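Local coordinates for WYL1 (Ruminococcus sp., PDB 6OAW), which probably modulates the RNA-targeting activity of the Type VI-D CRISPR-Cas system as an accessory protein built around a WYL domain, at residues Val17-Glu22 with Ile137-Tyr142; Gln24-Ser29 with Ala167-Tyr172; Ser201-Phe206 with Arg222-Arg227; Asp308-Tyr313 with Ser348-Val353. One frame throughout, in Å; residues are numbered along the deposited sequence.

Contact 1 (Val17-Glu22 with Ile137-Tyr142); sequences VPYIAE and ICRDLY
Tyr19 and Tyr142 both hold CG anti to the backbone N (chi1 177° and -171°), which puts each CG beside its own carbonyl carbon; both CB atoms point toward the other segment at the beginning of helix 139-145. The Tyr19 hydroxyl donates to Ile137 O, which lies at the edge of its ring and near the ring plane; the 2.5 Å from OH to O is very short, and its exact value is doubtful. Tyr19 CE1 comes to 3.7 Å from Tyr142 CG, the rings meeting obliquely with planes 49° apart. Arg139 runs past Tyr19 in the opposite direction: its CA makes an off-centre CH-pi contact with the ring, its CG lies 3.9 Å from Tyr19 CB, and the guanidinium leads away. All this happens at a strand-to-helix turn, where Cys138 is the N-cap and its SG accepts from Leu141 N at 3.6 Å. The loop is tied to the same turn by Ile137 N, which donates to Glu22 O at 3.0 Å, just beyond the antiparallel pair of strands 23-28 and 131-136. An alanine in place of Tyr19 would probably leave Ile137 O without this donor and open a gap beside Tyr142 and Arg139. Glu22 puts OE2 at the edge of the Tyr142 ring, 3.9 Å from Tyr142 CE2, while the Tyr142 hydroxyl itself bonds to Pro11 O in the N-terminal loop.

Contact 2 (Gln24-Ser29 with Ala167-Tyr172); sequences QSIPLS and AVYEDY
Glu170 OE2 is gripped twice: by Ser29 N at 2.8 Å, in a nearly straight bond (173°) that meets it on the syn side but 22° out of the carboxylate plane, and by a salt bridge from Lys166. The other oxygen, Glu170 OE1, receives the Ser29 hydroxyl through its syn lone pair, OG to OE1 measuring 2.6 Å. A bend at chi2 (-79°) turns CD of Glu170 aside, and the carboxylate meets the end of strand 23-28 with both oxygens. Ser29 is the N-cap of helix 30-44, its OG also accepting from Ala32 N, so one hydroxyl joins two helices. Behind this polar end the contact is apolar. Leu28 CD2 lies 3.9 Å from Tyr169 CB, and Ile26 CD1 touches Tyr169 CE2 at the same distance, the two side chains crossing at about a right angle. The Tyr169 hydroxyl bonds to Leu59 O. Strand 23-28 followed by helices 30-44 and 55-71 is consistent with a ribbon-helix-helix unit, packed here on helix 161-172. With Lys166 and a helix N-terminus close by, Glu170 is likely to stay ionised.

Contact 3 (Ser201-Phe206 with Arg222-Arg227); sequences SRYYSF and RLIPYR
Tyr203 and Ile224 begin the apolar packing, Tyr203 CD1 lying 3.7 Å from Ile224 CG2; Ile224 CG1 reaches Phe206 CB at 4.0 Å. Arg222 CD lies over one face of the Phe206 ring, 3.2 Å from Phe206 CE2, with Arg222 CG beside CD2 and CE2. Two polar atoms rest against rings: Pro225 O sits at the Tyr203 ring edge near the plane, 3.7 Å from Tyr203 CE1, and Tyr203 OH approaches Tyr226 CE1 to 3.3 Å, oblique to that ring. Tyr203 has a left-handed backbone (phi 48°, psi 49°), turning the chain just before strand 205-211 begins. The charged group adds little here. Arg222 CZ stands 5.2 Å from the centroid of the Phe206 ring, at most a weak cation-pi attraction, and the guanidinium plane is turned 89° from the ring. The segments belong to the hairpin of strands 205-211 and 219-230, in which Phe206 and Ile224 form a non-hydrogen-bonded pair, next to the bonded pair Leu223 and Ile207. On its other side strand 219-230 has a classic beta bulge, Tyr226 and Arg227 both facing Val240. The curled antiparallel sheet is consistent with the Sm-like barrel of WYL domains. Salt bridges to Glu275 and Asp244 hold the Arg222 guanidinium; its charge is thus probably spent mainly on these carboxylates, leaving its aliphatic arm to pack on Phe206.

Contact 4 (Asp308-Tyr313 with Ser348-Val353); sequences DISKVY and SPPIQV
The start of strand 310-314 passes the first turn of helix 350-357, with CA of Ser310 6.0 Å from CA of Pro350; Pro349 is the N-cap, and its O accepts from both Gln352 N and Val353 N. Val353 carries the side-chain packing. Its CG1, anti to the backbone N (chi1 -173°), lies 3.7 Å from Val312 CG2 and touches Ser310 CB, while its CG2 sits 3.6 Å from Ser310 OG. An alanine in place of Val353 would probably open a gap against Val312 and Ser310, since both methyls that fill it would be gone. Nearer the surface Asp308 meets the proline ring through its methylene, Asp308 CB to Pro350 CG being 3.9 Å. A water joins the backbones where they do not bond directly. It is hydrogen-bonded to Asp308 O at 2.7 Å, to Ser348 O at 2.6 Å and to Ser310 OG, also at 2.6 Å, though its two protons face more acceptors than they can serve at once. Ser348 OG is held by Ile331 N. Strand 310-314 is the middle strand of a three-stranded antiparallel sheet, flanked by 342-346 and 364-368; these two outer strands run parallel to each other and are joined by helix 350-357, a split beta-alpha-beta crossover. The contact packs the first turn of that helix against the central strand, beside Pro369 and Phe346.

Contacts 1 and 2 share the N-terminal region: their first segments adjoin along the chain into strand 23-28, the four segments alternate in sequence, and the centres lie 20 Å apart with no other touch. Contact 3, its centre 40 Å from that of contact 1 and 39 Å from that of contact 2, belongs to the WYL-type sheet, contact 4 to a C-terminal sheet across the chain's centre from contacts 1 and 2. Contact 4 is the most buried, resting on methyls and a bridging water; the others are partly buried. Contact 1 uses a tyrosine hydroxyl and a backbone N-H, contact 2 a carboxylate taking two donors of one serine, contact 3 aromatic and aliphatic packing in a hairpin.

Contact 1 (Val17-Glu22 with Ile137-Tyr142)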
# COMPACT_ATOMS: atom_id res chain seq x y z
N VAL B 17 -40.31 -20.63 10.41
CA VAL B 17 -39.97 -21.60 9.32
C VAL B 17 -38.46 -21.82 9.36
O VAL B 17 -37.71 -20.86 9.49
CB VAL B 17 -40.44 -21.09 7.94
N PRO B 18 -37.94 -23.07 9.30
CA PRO B 18 -36.50 -23.30 9.14
C PRO B 18 -35.85 -22.36 8.11
O PRO B 18 -36.43 -22.16 7.08
CB PRO B 18 -36.47 -24.77 8.66
CG PRO B 18 -37.65 -25.42 9.35
CD PRO B 18 -38.70 -24.32 9.44
N TYR B 19 -34.68 -21.81 8.40
CA TYR B 19 -33.93 -20.93 7.45
C TYR B 19 -33.24 -21.77 6.37
O TYR B 19 -32.59 -22.75 6.70
CB TYR B 19 -32.91 -20.07 8.19
CG TYR B 19 -32.08 -19.22 7.27
CD1 TYR B 19 -32.64 -18.17 6.56
CD2 TYR B 19 -30.74 -19.49 7.06
CE1 TYR B 19 -31.89 -17.40 5.68
CE2 TYR B 19 -29.98 -18.73 6.20
CZ TYR B 19 -30.55 -17.69 5.50
OH TYR B 19 -29.77 -16.95 4.66
N ILE B 20 -33.35 -21.38 5.10
CA ILE B 20 -32.55 -21.97 3.98
C ILE B 20 -31.65 -20.86 3.44
O ILE B 20 -32.19 -19.82 3.05
CB ILE B 20 -33.46 -22.55 2.88
N ALA B 21 -30.33 -21.08 3.45
CA ALA B 21 -29.29 -20.12 3.03
C ALA B 21 -29.46 -19.76 1.56
O ALA B 21 -29.33 -20.65 0.73
CB ALA B 21 -27.91 -20.69 3.29
N GLU B 22 -29.73 -18.49 1.26
CA GLU B 22 -29.69 -17.95 -0.13
C GLU B 22 -28.26 -17.51 -0.47
O GLU B 22 -27.54 -17.08 0.45
CB GLU B 22 -30.73 -16.83 -0.29
CG GLU B 22 -30.31 -15.47 0.23
CD GLU B 22 -31.37 -14.41 -0.05
OE1 GLU B 22 -32.38 -14.75 -0.67
OE2 GLU B 22 -31.18 -13.26 0.35
N ILE B 137 -25.32 -16.90 2.45
CA ILE B 137 -25.75 -16.08 3.63
C ILE B 137 -26.24 -17.01 4.75
O ILE B 137 -27.38 -17.50 4.65
CB ILE B 137 -26.86 -15.08 3.27
CG1 ILE B 137 -26.63 -14.29 1.97
CG2 ILE B 137 -27.13 -14.16 4.45
CD1 ILE B 137 -25.45 -13.40 2.02
N CYS B 138 -25.44 -17.19 5.81
CA CYS B 138 -25.82 -17.92 7.05
C CYS B 138 -26.95 -17.17 7.78
O CYS B 138 -27.20 -15.97 7.50
CB CYS B 138 -24.64 -18.18 7.98
SG CYS B 138 -23.93 -16.71 8.79
N ARG B 139 -27.62 -17.86 8.68
CA ARG B 139 -28.78 -17.30 9.41
C ARG B 139 -28.37 -16.02 10.15
O ARG B 139 -29.15 -15.06 10.09
CB ARG B 139 -29.36 -18.34 10.37
CG ARG B 139 -30.82 -18.08 10.74
CD ARG B 139 -31.31 -19.18 11.66
NE ARG B 139 -30.67 -19.08 12.95
CZ ARG B 139 -30.80 -19.95 13.94
NH1 ARG B 139 -31.57 -21.02 13.81
NH2 ARG B 139 -30.15 -19.74 15.08
N ASP B 140 -27.21 -16.00 10.83
CA ASP B 140 -26.76 -14.82 11.62
C ASP B 140 -26.56 -13.62 10.69
O ASP B 140 -27.03 -12.53 11.04
CB ASP B 140 -25.50 -15.10 12.45
CG ASP B 140 -25.78 -15.98 13.65
OD1 ASP B 140 -26.96 -16.12 14.01
OD2 ASP B 140 -24.83 -16.55 14.20
N LEU B 141 -25.92 -13.82 9.53
CA LEU B 141 -25.70 -12.73 8.55
C LEU B 141 -27.05 -12.31 7.96
O LEU B 141 -27.26 -11.10 7.77
CB LEU B 141 -24.73 -13.13 7.44
CG LEU B 141 -24.41 -12.01 6.45
CD1 LEU B 141 -23.82 -10.79 7.14
CD2 LEU B 141 -23.46 -12.47 5.36
N TYR B 142 -27.97 -13.24 7.71
CA TYR B 142 -29.30 -12.89 7.14
C TYR B 142 -29.99 -11.91 8.09
O TYR B 142 -30.51 -10.90 7.60
CB TYR B 142 -30.19 -14.11 6.89
CG TYR B 142 -31.44 -13.71 6.13
CD1 TYR B 142 -32.54 -13.20 6.80
CD2 TYR B 142 -31.46 -13.70 4.74
CE1 TYR B 142 -33.66 -12.77 6.11
CE2 TYR B 142 -32.56 -13.26 4.04
CZ TYR B 142 -33.66 -12.79 4.73
OH TYR B 142 -34.75 -12.34 4.04

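Contact 2 (Gln24-Ser29 with Ala167-Tyr172)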
# COMPACT_ATOMS: atom_id res chain seq x y z
N GLN B 24 -25.79 -14.94 -2.56
CA GLN B 24 -25.59 -13.63 -3.24
C GLN B 24 -24.29 -13.67 -4.07
O GLN B 24 -23.22 -13.96 -3.48
CB GLN B 24 -25.53 -12.50 -2.21
CG GLN B 24 -25.89 -11.15 -2.79
CD GLN B 24 -27.38 -10.90 -2.90
OE1 GLN B 24 -28.23 -11.76 -2.62
NE2 GLN B 24 -27.70 -9.70 -3.32
N SER B 25 -24.41 -13.43 -5.38
CA SER B 25 -23.30 -13.20 -6.33
C SER B 25 -22.74 -11.79 -6.11
O SER B 25 -23.49 -10.84 -6.24
CB SER B 25 -23.75 -13.39 -7.76
OG SER B 25 -23.46 -14.70 -8.22
N ILE B 26 -21.46 -11.69 -5.75
CA ILE B 26 -20.76 -10.39 -5.58
C ILE B 26 -19.74 -10.26 -6.69
O ILE B 26 -18.83 -11.07 -6.80
CB ILE B 26 -20.13 -10.29 -4.19
CG1 ILE B 26 -21.12 -10.68 -3.09
CG2 ILE B 26 -19.58 -8.89 -3.96
CD1 ILE B 26 -20.46 -11.09 -1.80
N PRO B 27 -19.88 -9.25 -7.58
CA PRO B 27 -18.89 -9.00 -8.62
C PRO B 27 -17.72 -8.16 -8.09
O PRO B 27 -17.88 -7.03 -7.76
CB PRO B 27 -19.73 -8.30 -9.70
CG PRO B 27 -20.81 -7.54 -8.92
CD PRO B 27 -21.01 -8.31 -7.63
N LEU B 28 -16.55 -8.80 -7.97
CA LEU B 28 -15.31 -8.22 -7.41
C LEU B 28 -14.32 -7.99 -8.54
O LEU B 28 -14.28 -8.82 -9.45
CB LEU B 28 -14.74 -9.18 -6.37
CG LEU B 28 -15.59 -9.31 -5.11
CD1 LEU B 28 -14.93 -10.26 -4.12
CD2 LEU B 28 -15.81 -7.94 -4.50
N SER B 29 -13.60 -6.87 -8.47
CA SER B 29 -12.44 -6.59 -9.33
C SER B 29 -11.50 -7.78 -9.22
O SER B 29 -11.44 -8.43 -8.17
CB SER B 29 -11.78 -5.29 -8.97
OG SER B 29 -11.17 -5.33 -7.67
N ALA B 167 -18.74 -3.13 -2.12
CA ALA B 167 -18.04 -1.99 -1.49
C ALA B 167 -17.25 -2.50 -0.28
O ALA B 167 -16.11 -2.10 -0.11
CB ALA B 167 -19.02 -0.92 -1.12
N VAL B 168 -17.84 -3.35 0.54
CA VAL B 168 -17.15 -3.90 1.74
C VAL B 168 -15.86 -4.62 1.29
O VAL B 168 -14.81 -4.34 1.90
CB VAL B 168 -18.08 -4.82 2.55
CG1 VAL B 168 -17.30 -5.68 3.54
CG2 VAL B 168 -19.13 -4.02 3.27
N TYR B 169 -15.93 -5.49 0.28
CA TYR B 169 -14.81 -6.41 -0.06
C TYR B 169 -13.77 -5.67 -0.90
O TYR B 169 -12.59 -5.94 -0.70
CB TYR B 169 -15.33 -7.72 -0.66
CG TYR B 169 -16.18 -8.48 0.32
CD1 TYR B 169 -15.68 -8.81 1.58
CD2 TYR B 169 -17.51 -8.74 0.06
CE1 TYR B 169 -16.47 -9.43 2.53
CE2 TYR B 169 -18.32 -9.35 1.01
CZ TYR B 169 -17.80 -9.71 2.25
OH TYR B 169 -18.63 -10.33 3.14
N GLU B 170 -14.20 -4.73 -1.76
CA GLU B 170 -13.25 -3.86 -2.51
C GLU B 170 -12.48 -3.01 -1.50
O GLU B 170 -11.25 -2.85 -1.67
CB GLU B 170 -13.92 -2.95 -3.53
CG GLU B 170 -14.62 -3.67 -4.65
CD GLU B 170 -13.77 -4.21 -5.79
OE1 GLU B 170 -12.52 -4.09 -5.76
OE2 GLU B 170 -14.38 -4.78 -6.73
N ASP B 171 -13.14 -2.49 -0.47
CA ASP B 171 -12.44 -1.67 0.55
C ASP B 171 -11.50 -2.56 1.38
O ASP B 171 -10.36 -2.15 1.63
CB ASP B 171 -13.39 -0.95 1.50
CG ASP B 171 -13.95 0.34 0.97
OD1 ASP B 171 -13.62 0.69 -0.18
OD2 ASP B 171 -14.75 0.94 1.70
N TYR B 172 -11.96 -3.73 1.80
CA TYR B 172 -11.11 -4.73 2.51
C TYR B 172 -9.79 -4.87 1.75
O TYR B 172 -8.72 -4.64 2.33
CB TYR B 172 -11.83 -6.07 2.63
CG TYR B 172 -10.92 -7.13 3.18
CD1 TYR B 172 -10.63 -7.21 4.53
CD2 TYR B 172 -10.28 -8.01 2.31
CE1 TYR B 172 -9.77 -8.18 5.02
CE2 TYR B 172 -9.44 -8.99 2.78
CZ TYR B 172 -9.18 -9.07 4.13
OH TYR B 172 -8.33 -10.06 4.54

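Contact 3 (Ser201-Phe206 with Arg222-Arg227)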
# COMPACT_ATOMS: atom_id res chain seq x y z
N SER B 201 -3.29 -0.29 34.65
CA SER B 201 -1.86 -0.16 35.03
C SER B 201 -1.49 -1.13 36.16
O SER B 201 -0.31 -1.13 36.55
CB SER B 201 -1.58 1.25 35.45
OG SER B 201 -1.70 2.11 34.33
N ARG B 202 -2.46 -1.91 36.64
CA ARG B 202 -2.34 -2.72 37.88
C ARG B 202 -1.92 -4.16 37.51
O ARG B 202 -1.29 -4.82 38.35
CB ARG B 202 -3.66 -2.70 38.67
CG ARG B 202 -3.97 -1.38 39.36
CD ARG B 202 -5.00 -1.50 40.47
N TYR B 203 -2.24 -4.62 36.29
CA TYR B 203 -1.84 -5.95 35.77
C TYR B 203 -2.14 -7.00 36.83
O TYR B 203 -1.27 -7.85 37.12
CB TYR B 203 -0.38 -5.91 35.31
CG TYR B 203 -0.21 -4.92 34.19
CD1 TYR B 203 -0.72 -5.18 32.93
CD2 TYR B 203 0.37 -3.68 34.43
CE1 TYR B 203 -0.63 -4.24 31.91
CE2 TYR B 203 0.49 -2.75 33.42
CZ TYR B 203 -0.02 -3.02 32.16
OH TYR B 203 0.08 -2.08 31.18
N TYR B 204 -3.37 -6.96 37.37
CA TYR B 204 -3.88 -7.90 38.40
C TYR B 204 -3.98 -9.32 37.82
O TYR B 204 -3.80 -10.30 38.58
CB TYR B 204 -5.26 -7.44 38.88
CG TYR B 204 -5.24 -6.62 40.14
CD1 TYR B 204 -4.49 -7.03 41.24
CD2 TYR B 204 -6.01 -5.47 40.28
CE1 TYR B 204 -4.48 -6.32 42.42
CE2 TYR B 204 -6.01 -4.74 41.46
CZ TYR B 204 -5.24 -5.17 42.54
OH TYR B 204 -5.21 -4.49 43.72
N SER B 205 -4.26 -9.43 36.51
CA SER B 205 -4.74 -10.69 35.88
C SER B 205 -3.90 -11.08 34.66
O SER B 205 -3.29 -10.20 34.01
CB SER B 205 -6.20 -10.58 35.53
OG SER B 205 -6.95 -10.05 36.61
N PHE B 206 -3.89 -12.37 34.35
CA PHE B 206 -3.33 -12.98 33.12
C PHE B 206 -4.47 -13.68 32.39
O PHE B 206 -5.50 -13.93 33.04
CB PHE B 206 -2.20 -13.96 33.47
CG PHE B 206 -2.65 -15.24 34.14
CD1 PHE B 206 -2.78 -15.32 35.52
CD2 PHE B 206 -2.91 -16.37 33.38
CE1 PHE B 206 -3.19 -16.50 36.12
CE2 PHE B 206 -3.33 -17.55 33.98
CZ PHE B 206 -3.46 -17.61 35.35
N ARG B 222 0.61 -18.56 29.60
CA ARG B 222 -0.04 -17.45 30.34
C ARG B 222 0.52 -16.13 29.80
O ARG B 222 1.75 -16.01 29.69
CB ARG B 222 0.17 -17.63 31.84
CG ARG B 222 -0.52 -18.86 32.39
CD ARG B 222 -0.44 -18.95 33.90
NE ARG B 222 0.93 -19.26 34.28
CZ ARG B 222 1.48 -18.95 35.45
NH1 ARG B 222 0.80 -18.28 36.37
NH2 ARG B 222 2.74 -19.28 35.69
N LEU B 223 -0.38 -15.22 29.41
CA LEU B 223 -0.03 -13.88 28.88
C LEU B 223 -0.58 -12.81 29.82
O LEU B 223 -1.72 -12.95 30.26
CB LEU B 223 -0.66 -13.68 27.51
CG LEU B 223 -0.26 -14.69 26.44
CD1 LEU B 223 -1.03 -14.41 25.17
CD2 LEU B 223 1.24 -14.64 26.19
N ILE B 224 0.21 -11.77 30.05
CA ILE B 224 -0.24 -10.47 30.62
C ILE B 224 -0.12 -9.46 29.49
O ILE B 224 0.98 -8.97 29.22
CB ILE B 224 0.58 -10.07 31.86
CG1 ILE B 224 0.65 -11.21 32.90
CG2 ILE B 224 -0.00 -8.80 32.47
CD1 ILE B 224 1.61 -10.95 34.04
N PRO B 225 -1.20 -9.18 28.74
CA PRO B 225 -1.14 -8.30 27.58
C PRO B 225 -0.67 -6.89 27.95
O PRO B 225 -1.02 -6.45 29.02
CB PRO B 225 -2.59 -8.23 27.08
CG PRO B 225 -3.23 -9.48 27.63
CD PRO B 225 -2.56 -9.70 28.97
N TYR B 226 0.08 -6.23 27.08
CA TYR B 226 0.48 -4.82 27.25
C TYR B 226 -0.13 -3.96 26.13
O TYR B 226 -0.91 -3.06 26.40
CB TYR B 226 2.00 -4.69 27.33
CG TYR B 226 2.41 -3.29 27.71
CD1 TYR B 226 2.48 -2.88 29.03
CD2 TYR B 226 2.63 -2.36 26.72
CE1 TYR B 226 2.79 -1.57 29.36
CE2 TYR B 226 2.96 -1.05 27.02
CZ TYR B 226 3.03 -0.66 28.35
OH TYR B 226 3.37 0.62 28.62
N ARG B 227 0.23 -4.23 24.88
CA ARG B 227 -0.33 -3.47 23.73
C ARG B 227 -0.14 -4.28 22.46
O ARG B 227 0.89 -4.98 22.35
CB ARG B 227 0.34 -2.09 23.63
CG ARG B 227 -0.38 -1.13 22.70
CD ARG B 227 0.44 0.13 22.39
NE ARG B 227 0.70 0.90 23.60
CZ ARG B 227 1.72 1.75 23.78
NH1 ARG B 227 2.60 1.98 22.81
NH2 ARG B 227 1.86 2.37 24.93

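Contact 4 (Asp308-Tyr313 with Ser348-Val353)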
# COMPACT_ATOMS: atom_id res chain seq x y z
N ASP B 308 23.78 -9.71 20.45
CA ASP B 308 25.13 -10.28 20.20
C ASP B 308 25.85 -9.47 19.12
O ASP B 308 25.16 -8.74 18.38
CB ASP B 308 25.01 -11.76 19.80
CG ASP B 308 25.23 -12.74 20.95
OD1 ASP B 308 25.66 -12.31 22.05
OD2 ASP B 308 25.01 -13.93 20.72
N ILE B 309 27.17 -9.57 19.04
CA ILE B 309 28.01 -8.81 18.06
C ILE B 309 27.97 -9.56 16.73
O ILE B 309 28.07 -10.76 16.76
CB ILE B 309 29.47 -8.67 18.53
CG1 ILE B 309 29.57 -8.08 19.95
CG2 ILE B 309 30.27 -7.88 17.49
CD1 ILE B 309 29.19 -6.61 20.01
N SER B 310 27.71 -8.84 15.64
CA SER B 310 27.93 -9.31 14.26
C SER B 310 29.00 -8.38 13.71
O SER B 310 28.83 -7.16 13.85
CB SER B 310 26.70 -9.30 13.36
OG SER B 310 25.71 -10.18 13.81
N LYS B 311 30.06 -8.94 13.12
CA LYS B 311 31.11 -8.17 12.44
C LYS B 311 30.79 -8.18 10.95
O LYS B 311 30.67 -9.30 10.36
CB LYS B 311 32.47 -8.75 12.79
CG LYS B 311 32.94 -8.40 14.19
CD LYS B 311 34.27 -9.02 14.53
CE LYS B 311 34.61 -8.91 16.00
NZ LYS B 311 36.07 -9.03 16.17
N VAL B 312 30.62 -6.99 10.37
CA VAL B 312 30.31 -6.83 8.92
C VAL B 312 31.30 -5.85 8.30
O VAL B 312 31.36 -4.72 8.76
CB VAL B 312 28.86 -6.35 8.68
CG1 VAL B 312 28.53 -6.40 7.21
CG2 VAL B 312 27.89 -7.20 9.46
N TYR B 313 32.04 -6.29 7.28
CA TYR B 313 32.91 -5.42 6.46
C TYR B 313 32.01 -4.71 5.45
O TYR B 313 31.34 -5.42 4.67
CB TYR B 313 34.00 -6.21 5.76
CG TYR B 313 34.95 -5.34 4.97
CD1 TYR B 313 36.05 -4.76 5.58
CD2 TYR B 313 34.75 -5.10 3.62
CE1 TYR B 313 36.91 -3.95 4.87
CE2 TYR B 313 35.61 -4.31 2.89
CZ TYR B 313 36.69 -3.71 3.52
OH TYR B 313 37.57 -2.93 2.81
N SER B 348 22.37 -5.33 16.81
CA SER B 348 21.04 -5.91 16.49
C SER B 348 21.18 -7.42 16.55
O SER B 348 22.25 -7.95 16.31
CB SER B 348 20.53 -5.48 15.14
OG SER B 348 20.55 -4.07 15.01
N PRO B 349 20.09 -8.16 16.82
CA PRO B 349 20.16 -9.62 16.80
C PRO B 349 20.81 -10.14 15.52
O PRO B 349 20.60 -9.62 14.42
CB PRO B 349 18.69 -10.03 16.91
CG PRO B 349 18.05 -8.88 17.66
CD PRO B 349 18.77 -7.64 17.17
N PRO B 350 21.71 -11.15 15.63
CA PRO B 350 22.41 -11.68 14.46
C PRO B 350 21.49 -12.03 13.27
O PRO B 350 21.89 -11.89 12.10
CB PRO B 350 23.09 -12.96 15.00
CG PRO B 350 23.26 -12.71 16.49
CD PRO B 350 22.15 -11.77 16.90
N ILE B 351 20.29 -12.52 13.56
CA ILE B 351 19.34 -12.94 12.49
C ILE B 351 18.94 -11.72 11.64
O ILE B 351 18.86 -11.90 10.37
CB ILE B 351 18.12 -13.70 13.04
CG1 ILE B 351 17.27 -14.21 11.87
CG2 ILE B 351 17.30 -12.82 13.97
CD1 ILE B 351 16.21 -15.18 12.27
N GLN B 352 18.77 -10.54 12.26
CA GLN B 352 18.37 -9.30 11.55
C GLN B 352 19.55 -8.81 10.72
O GLN B 352 19.34 -8.37 9.59
CB GLN B 352 17.91 -8.23 12.53
CG GLN B 352 17.50 -6.92 11.87
CD GLN B 352 17.11 -5.91 12.93
OE1 GLN B 352 16.97 -6.25 14.10
NE2 GLN B 352 17.00 -4.66 12.53
N VAL B 353 20.76 -8.89 11.26
CA VAL B 353 21.99 -8.53 10.48
C VAL B 353 22.03 -9.37 9.19
O VAL B 353 22.24 -8.80 8.11
CB VAL B 353 23.27 -8.72 11.33
CG1 VAL B 353 24.51 -8.20 10.61
CG2 VAL B 353 23.14 -8.00 12.65
O HOH W 1 24.64 -8.81 15.69